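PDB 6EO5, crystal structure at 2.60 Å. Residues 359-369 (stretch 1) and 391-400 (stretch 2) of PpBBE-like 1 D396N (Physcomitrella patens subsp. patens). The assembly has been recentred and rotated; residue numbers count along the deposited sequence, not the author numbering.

Stretch 1, residues 359-369: SNAYFIYNLYG
Stretch 2 391-400: YSIQMVASWS

Two neighbouring strands, one starting at Ala361, the other 391-398, run antiparallel, their axes 159° apart and 4.6 Å at closest approach, burying 845 Å² between the stretches. The strands are extended, from Tyr391 at phi/psi -157/162 to Leu367 at -81/129; Asn360, just before the first strand, turns at 51/59. Register is set by Ala361 opposite Ala397 (CA to CA 4.2 Å), Phe363 opposite Met395 (CA to CA 4.9 Å) and Leu367 opposite Tyr391 (CA to CA 4.4 Å), non-hydrogen-bonded pairs whose CB atoms share one face. Between them, Tyr362 N donates to Val396 O (3.0 Å) and Val396 N to Tyr362 O (3.1 Å); Ile364 N donates to Gln394 O (3.1 Å) and Gln394 N to Ile364 O (2.8 Å). Ser398 N to Asn360 O, 3.1 Å, extends the ladder beyond the first strand.

The largest areas covered by the other stretch belong to Tyr391, Tyr362 and Val396. Tyr362 (chi1 p, 61°; chi2 91°) folds its ring across the strand gap, so that Val396 CB (chi1 t) lies over one ring face, 3.8 Å from the centroid and 19° off the normal. The p rotamer thus turns a cross-strand pair into a CH-pi contact. Ile364 (m, t) and Gln394 (t, t) continue this face, Ile364 CD1 lying 3.9 Å from Gln394 NE2.

On the other face Tyr391 (p, 59°; chi2 84°) meets Tyr365 (m, -52°; chi2 74°) diagonally: Tyr391 CE1 sits 3.5 Å from Tyr365 CD2, at the edge of the Tyr365 ring. The ring planes stand at 71°, centroids 5.7 Å apart. Tyr365 CD2 also packs 3.6 Å from Ile393 CG1 (Ile393 m, t), one ring serving two neighbours.

Ser392 N donates to Asn366 O at 3.1 Å, but Asn366 N to Ser392 O is weak (3.2 Å, 129°). A water accepts from Asn366 N (3.0 Å), donates to Ile364 O (2.9 Å) and lies 2.6 Å from Ser392 OG, so it links the two strands.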

ATOM      1  N   SER A 359       8.250 -21.517  -8.931  1.00 56.07           N
ATOM      2  CA  SER A 359       9.361 -21.050  -8.113  1.00 56.72           C
ATOM      3  C   SER A 359       9.582 -19.558  -8.361  1.00 56.32           C
ATOM      4  O   SER A 359       8.942 -18.943  -9.216  1.00 58.43           O
ATOM      5  CB  SER A 359      10.617 -21.861  -8.407  1.00 50.37           C
ATOM      6  OG  SER A 359      11.243 -21.381  -9.571  1.00 62.88           O
ATOM      7  N   ASN A 360      10.504 -18.986  -7.599  1.00 58.86           N
ATOM      8  CA  ASN A 360      10.783 -17.556  -7.631  1.00 57.89           C
ATOM      9  C   ASN A 360       9.485 -16.759  -7.467  1.00 56.63           C
ATOM     10  O   ASN A 360       9.088 -15.966  -8.323  1.00 55.98           O
ATOM     11  CB  ASN A 360      11.540 -17.187  -8.913  1.00 59.99           C
ATOM     12  CG  ASN A 360      12.218 -15.817  -8.837  1.00 67.04           C
ATOM     13  OD1 ASN A 360      12.308 -15.193  -7.773  1.00 71.11           O
ATOM     14  ND2 ASN A 360      12.699 -15.345  -9.978  1.00 69.60           N
ATOM     15  N   ALA A 361       8.819 -17.009  -6.335  1.00 55.84           N
ATOM     16  CA  ALA A 361       7.602 -16.320  -5.922  1.00 52.84           C
ATOM     17  C   ALA A 361       7.560 -16.243  -4.395  1.00 57.11           C
ATOM     18  O   ALA A 361       8.330 -16.913  -3.699  1.00 56.23           O
ATOM     19  CB  ALA A 361       6.356 -17.031  -6.446  1.00 50.09           C
ATOM     20  N   TYR A 362       6.647 -15.425  -3.864  1.00 55.21           N
ATOM     21  CA  TYR A 362       6.408 -15.422  -2.426  1.00 51.81           C
ATOM     22  C   TYR A 362       4.963 -15.027  -2.129  1.00 51.29           C
ATOM     23  O   TYR A 362       4.239 -14.529  -2.995  1.00 50.38           O
ATOM     24  CB  TYR A 362       7.403 -14.520  -1.693  1.00 51.70           C
ATOM     25  CG  TYR A 362       7.376 -13.068  -2.086  1.00 51.80           C
ATOM     26  CD1 TYR A 362       6.563 -12.168  -1.423  1.00 52.74           C
ATOM     27  CD2 TYR A 362       8.196 -12.586  -3.091  1.00 47.96           C
ATOM     28  CE1 TYR A 362       6.549 -10.830  -1.777  1.00 58.03           C
ATOM     29  CE2 TYR A 362       8.191 -11.255  -3.450  1.00 46.58           C
ATOM     30  CZ  TYR A 362       7.364 -10.376  -2.797  1.00 54.23           C
ATOM     31  OH  TYR A 362       7.354  -9.031  -3.136  1.00 55.40           O
ATOM     32  N   PHE A 363       4.548 -15.283  -0.882  1.00 52.56           N
ATOM     33  CA  PHE A 363       3.147 -15.195  -0.460  1.00 51.08           C
ATOM     34  C   PHE A 363       3.071 -14.717   0.988  1.00 55.26           C
ATOM     35  O   PHE A 363       3.659 -15.343   1.880  1.00 56.12           O
ATOM     36  CB  PHE A 363       2.463 -16.553  -0.627  1.00 50.18           C
ATOM     37  CG  PHE A 363       2.578 -17.100  -2.022  1.00 55.13           C
ATOM     38  CD1 PHE A 363       3.706 -17.821  -2.412  1.00 51.98           C
ATOM     39  CD2 PHE A 363       1.582 -16.859  -2.965  1.00 51.02           C
ATOM     40  CE1 PHE A 363       3.836 -18.297  -3.718  1.00 51.71           C
ATOM     41  CE2 PHE A 363       1.708 -17.349  -4.265  1.00 49.17           C
ATOM     42  CZ  PHE A 363       2.833 -18.067  -4.635  1.00 46.99           C
ATOM     43  N   ILE A 364       2.346 -13.618   1.223  1.00 53.17           N
ATOM     44  CA  ILE A 364       2.317 -12.930   2.512  1.00 49.31           C
ATOM     45  C   ILE A 364       0.860 -12.713   2.912  1.00 54.07           C
ATOM     46  O   ILE A 364       0.052 -12.260   2.096  1.00 53.00           O
ATOM     47  CB  ILE A 364       3.071 -11.586   2.445  1.00 50.90           C
ATOM     48  CG1 ILE A 364       4.521 -11.801   2.023  1.00 51.73           C
ATOM     49  CG2 ILE A 364       2.994 -10.799   3.771  1.00 43.71           C
ATOM     50  CD1 ILE A 364       5.280 -10.512   1.887  1.00 45.76           C
ATOM     51  N   TYR A 365       0.535 -12.999   4.179  1.00 56.86           N
ATOM     52  CA  TYR A 365      -0.844 -13.008   4.672  1.00 50.76           C
ATOM     53  C   TYR A 365      -0.955 -12.003   5.810  1.00 53.30           C
ATOM     54  O   TYR A 365      -0.507 -12.283   6.926  1.00 58.16           O
ATOM     55  CB  TYR A 365      -1.244 -14.406   5.146  1.00 48.12           C
ATOM     56  CG  TYR A 365      -1.006 -15.517   4.136  1.00 53.81           C
ATOM     57  CD1 TYR A 365       0.278 -15.977   3.861  1.00 54.32           C
ATOM     58  CD2 TYR A 365      -2.068 -16.128   3.476  1.00 54.26           C
ATOM     59  CE1 TYR A 365       0.495 -17.002   2.943  1.00 53.04           C
ATOM     60  CE2 TYR A 365      -1.857 -17.157   2.560  1.00 53.01           C
ATOM     61  CZ  TYR A 365      -0.572 -17.588   2.298  1.00 53.23           C
ATOM     62  OH  TYR A 365      -0.347 -18.613   1.397  1.00 53.82           O
ATOM     63  N   ASN A 366      -1.545 -10.836   5.542  1.00 54.73           N
ATOM     64  CA  ASN A 366      -1.718  -9.806   6.566  1.00 52.15           C
ATOM     65  C   ASN A 366      -2.972 -10.091   7.375  1.00 54.68           C
ATOM     66  O   ASN A 366      -4.057 -10.226   6.805  1.00 54.97           O
ATOM     67  CB  ASN A 366      -1.824  -8.422   5.939  1.00 52.09           C
ATOM     68  CG  ASN A 366      -0.547  -7.981   5.296  1.00 51.96           C
ATOM     69  OD1 ASN A 366       0.516  -8.523   5.582  1.00 53.23           O
ATOM     70  ND2 ASN A 366      -0.638  -6.981   4.422  1.00 53.03           N
ATOM     71  N   LEU A 367      -2.841 -10.151   8.697  1.00 53.64           N
ATOM     72  CA  LEU A 367      -3.972 -10.512   9.539  1.00 53.64           C
ATOM     73  C   LEU A 367      -4.873  -9.300   9.766  1.00 54.43           C
ATOM     74  O   LEU A 367      -4.392  -8.222  10.129  1.00 52.51           O
ATOM     75  CB  LEU A 367      -3.476 -11.068  10.871  1.00 54.19           C
ATOM     76  CG  LEU A 367      -4.577 -11.449  11.854  1.00 54.00           C
ATOM     77  CD1 LEU A 367      -5.232 -12.740  11.391  1.00 50.73           C
ATOM     78  CD2 LEU A 367      -4.025 -11.573  13.272  1.00 49.77           C
ATOM     79  N   TYR A 368      -6.182  -9.478   9.527  1.00 53.27           N
ATOM     80  CA  TYR A 368      -7.179  -8.463   9.834  1.00 51.22           C
ATOM     81  C   TYR A 368      -7.926  -8.953  11.087  1.00 55.65           C
ATOM     82  O   TYR A 368      -7.401  -8.841  12.203  1.00 59.95           O
ATOM     83  CB  TYR A 368      -8.110  -8.192   8.655  1.00 53.92           C
ATOM     84  CG  TYR A 368      -7.508  -7.400   7.502  1.00 54.83           C
ATOM     85  CD1 TYR A 368      -6.383  -7.862   6.816  1.00 51.92           C
ATOM     86  CD2 TYR A 368      -8.082  -6.203   7.087  1.00 52.95           C
ATOM     87  CE1 TYR A 368      -5.836  -7.142   5.762  1.00 50.12           C
ATOM     88  CE2 TYR A 368      -7.541  -5.477   6.035  1.00 49.96           C
ATOM     89  CZ  TYR A 368      -6.422  -5.955   5.376  1.00 51.15           C
ATOM     90  OH  TYR A 368      -5.892  -5.247   4.318  1.00 50.63           O
ATOM     91  N   GLY A 369      -9.145  -9.469  10.932  1.00 51.93           N
ATOM     92  CA  GLY A 369      -9.828 -10.122  12.033  1.00 52.06           C
ATOM     93  C   GLY A 369     -10.787  -9.213  12.782  1.00 54.18           C
ATOM     94  O   GLY A 369     -10.701  -7.985  12.745  1.00 53.09           O
ATOM     95  N   TYR A 391      -7.824 -12.404   6.760  1.00 55.74           N
ATOM     96  CA  TYR A 391      -6.531 -11.957   6.262  1.00 52.55           C
ATOM     97  C   TYR A 391      -6.599 -11.753   4.751  1.00 54.85           C
ATOM     98  O   TYR A 391      -7.507 -12.247   4.075  1.00 53.42           O
ATOM     99  CB  TYR A 391      -5.420 -12.949   6.638  1.00 47.95           C
ATOM    100  CG  TYR A 391      -5.627 -14.357   6.127  1.00 50.84           C
ATOM    101  CD1 TYR A 391      -5.247 -14.711   4.829  1.00 50.40           C
ATOM    102  CD2 TYR A 391      -6.171 -15.342   6.945  1.00 50.49           C
ATOM    103  CE1 TYR A 391      -5.423 -15.989   4.363  1.00 53.47           C
ATOM    104  CE2 TYR A 391      -6.347 -16.634   6.487  1.00 48.64           C
ATOM    105  CZ  TYR A 391      -5.975 -16.952   5.193  1.00 54.74           C
ATOM    106  OH  TYR A 391      -6.151 -18.236   4.714  1.00 58.13           O
ATOM    107  N   SER A 392      -5.623 -11.005   4.233  1.00 50.72           N
ATOM    108  CA  SER A 392      -5.398 -10.840   2.803  1.00 46.13           C
ATOM    109  C   SER A 392      -4.237 -11.725   2.372  1.00 50.90           C
ATOM    110  O   SER A 392      -3.378 -12.072   3.182  1.00 53.36           O
ATOM    111  CB  SER A 392      -5.068  -9.388   2.472  1.00 50.79           C
ATOM    112  OG  SER A 392      -3.887  -8.978   3.166  1.00 51.58           O
ATOM    113  N   ILE A 393      -4.201 -12.089   1.090  1.00 51.40           N
ATOM    114  CA  ILE A 393      -3.070 -12.830   0.532  1.00 53.07           C
ATOM    115  C   ILE A 393      -2.400 -11.962  -0.526  1.00 53.28           C
ATOM    116  O   ILE A 393      -3.038 -11.574  -1.514  1.00 55.20           O
ATOM    117  CB  ILE A 393      -3.484 -14.183  -0.077  1.00 56.89           C
ATOM    118  CG1 ILE A 393      -4.287 -15.038   0.901  1.00 53.29           C
ATOM    119  CG2 ILE A 393      -2.242 -14.949  -0.513  1.00 52.34           C
ATOM    120  CD1 ILE A 393      -4.650 -16.401   0.324  1.00 52.50           C
ATOM    121  N   GLN A 394      -1.114 -11.686  -0.345  1.00 53.44           N
ATOM    122  CA  GLN A 394      -0.315 -11.049  -1.385  1.00 53.74           C
ATOM    123  C   GLN A 394       0.456 -12.129  -2.142  1.00 54.64           C
ATOM    124  O   GLN A 394       1.201 -12.907  -1.532  1.00 56.18           O
ATOM    125  CB  GLN A 394       0.635 -10.005  -0.801  1.00 48.91           C
ATOM    126  CG  GLN A 394       1.232  -9.102  -1.869  1.00 50.94           C
ATOM    127  CD  GLN A 394       2.434  -8.314  -1.391  1.00 52.70           C
ATOM    128  OE1 GLN A 394       3.144  -7.697  -2.189  1.00 54.68           O
ATOM    129  NE2 GLN A 394       2.674  -8.337  -0.090  1.00 47.02           N
ATOM    130  N   MET A 395       0.274 -12.173  -3.465  1.00 48.72           N
ATOM    131  CA  MET A 395       0.848 -13.205  -4.329  1.00 50.82           C
ATOM    132  C   MET A 395       1.754 -12.548  -5.364  1.00 52.43           C
ATOM    133  O   MET A 395       1.264 -11.853  -6.258  1.00 57.02           O
ATOM    134  CB  MET A 395      -0.258 -13.997  -5.025  1.00 47.88           C
ATOM    135  CG  MET A 395      -1.452 -14.265  -4.153  1.00 48.86           C
ATOM    136  SD  MET A 395      -2.888 -14.701  -5.134  1.00 53.51           S
ATOM    137  CE  MET A 395      -4.130 -14.989  -3.893  1.00 48.96           C
ATOM    138  N   VAL A 396       3.061 -12.790  -5.270  1.00 50.37           N
ATOM    139  CA  VAL A 396       4.058 -12.152  -6.128  1.00 52.63           C
ATOM    140  C   VAL A 396       4.860 -13.234  -6.846  1.00 55.11           C
ATOM    141  O   VAL A 396       5.347 -14.171  -6.205  1.00 55.11           O
ATOM    142  CB  VAL A 396       5.005 -11.241  -5.318  1.00 55.83           C
ATOM    143  CG1 VAL A 396       5.989 -10.533  -6.241  1.00 54.40           C
ATOM    144  CG2 VAL A 396       4.224 -10.236  -4.483  1.00 51.55           C
ATOM    145  N   ALA A 397       4.999 -13.103  -8.172  1.00 57.17           N
ATOM    146  CA  ALA A 397       5.879 -13.954  -8.976  1.00 55.25           C
ATOM    147  C   ALA A 397       6.835 -13.079  -9.771  1.00 55.88           C
ATOM    148  O   ALA A 397       6.399 -12.177 -10.492  1.00 56.44           O
ATOM    149  CB  ALA A 397       5.091 -14.854  -9.926  1.00 50.98           C
ATOM    150  N   SER A 398       8.132 -13.356  -9.649  1.00 56.50           N
ATOM    151  CA  SER A 398       9.183 -12.498 -10.178  1.00 54.69           C
ATOM    152  C   SER A 398       9.967 -13.212 -11.269  1.00 61.52           C
ATOM    153  O   SER A 398       9.936 -14.442 -11.393  1.00 62.22           O
ATOM    154  CB  SER A 398      10.154 -12.058  -9.075  1.00 57.98           C
ATOM    155  OG  SER A 398       9.478 -11.387  -8.028  1.00 54.81           O
ATOM    156  N   TRP A 399      10.674 -12.414 -12.069  1.00 61.20           N
ATOM    157  CA  TRP A 399      11.613 -12.948 -13.043  1.00 58.47           C
ATOM    158  C   TRP A 399      12.692 -11.916 -13.314  1.00 59.68           C
ATOM    159  O   TRP A 399      12.504 -10.720 -13.091  1.00 57.84           O
ATOM    160  CB  TRP A 399      10.925 -13.368 -14.349  1.00 61.28           C
ATOM    161  CG  TRP A 399      10.129 -12.309 -15.088  1.00 63.66           C
ATOM    162  CD1 TRP A 399      10.548 -11.556 -16.156  1.00 64.69           C
ATOM    163  CD2 TRP A 399       8.759 -11.934 -14.852  1.00 62.71           C
ATOM    164  NE1 TRP A 399       9.531 -10.733 -16.588  1.00 64.37           N
ATOM    165  CE2 TRP A 399       8.424 -10.946 -15.807  1.00 62.13           C
ATOM    166  CE3 TRP A 399       7.787 -12.339 -13.930  1.00 55.51           C
ATOM    167  CZ2 TRP A 399       7.158 -10.355 -15.859  1.00 58.79           C
ATOM    168  CZ3 TRP A 399       6.533 -11.753 -13.987  1.00 58.47           C
ATOM    169  CH2 TRP A 399       6.229 -10.769 -14.944  1.00 57.29           C
ATOM    170  N   SER A 400      13.835 -12.407 -13.791  1.00 62.38           N
ATOM    171  CA  SER A 400      14.960 -11.581 -14.193  1.00 61.52           C
ATOM    172  C   SER A 400      15.268 -11.694 -15.677  1.00 71.68           C
ATOM    173  O   SER A 400      16.175 -11.011 -16.163  1.00 77.63           O
ATOM    174  CB  SER A 400      16.210 -11.984 -13.414  1.00 62.71           C
ATOM    175  OG  SER A 400      16.721 -13.176 -13.990  1.00 74.55           O
TER
HETATM  176  O   HOH W   1      11.884 -16.430 -12.554  1.00 64.01           O
HETATM  177  O   HOH W   2      -1.433  -9.799   2.728  1.00 51.41           O
HETATM  178  O   HOH W   3      -3.822  -6.164   3.267  1.00 51.22           O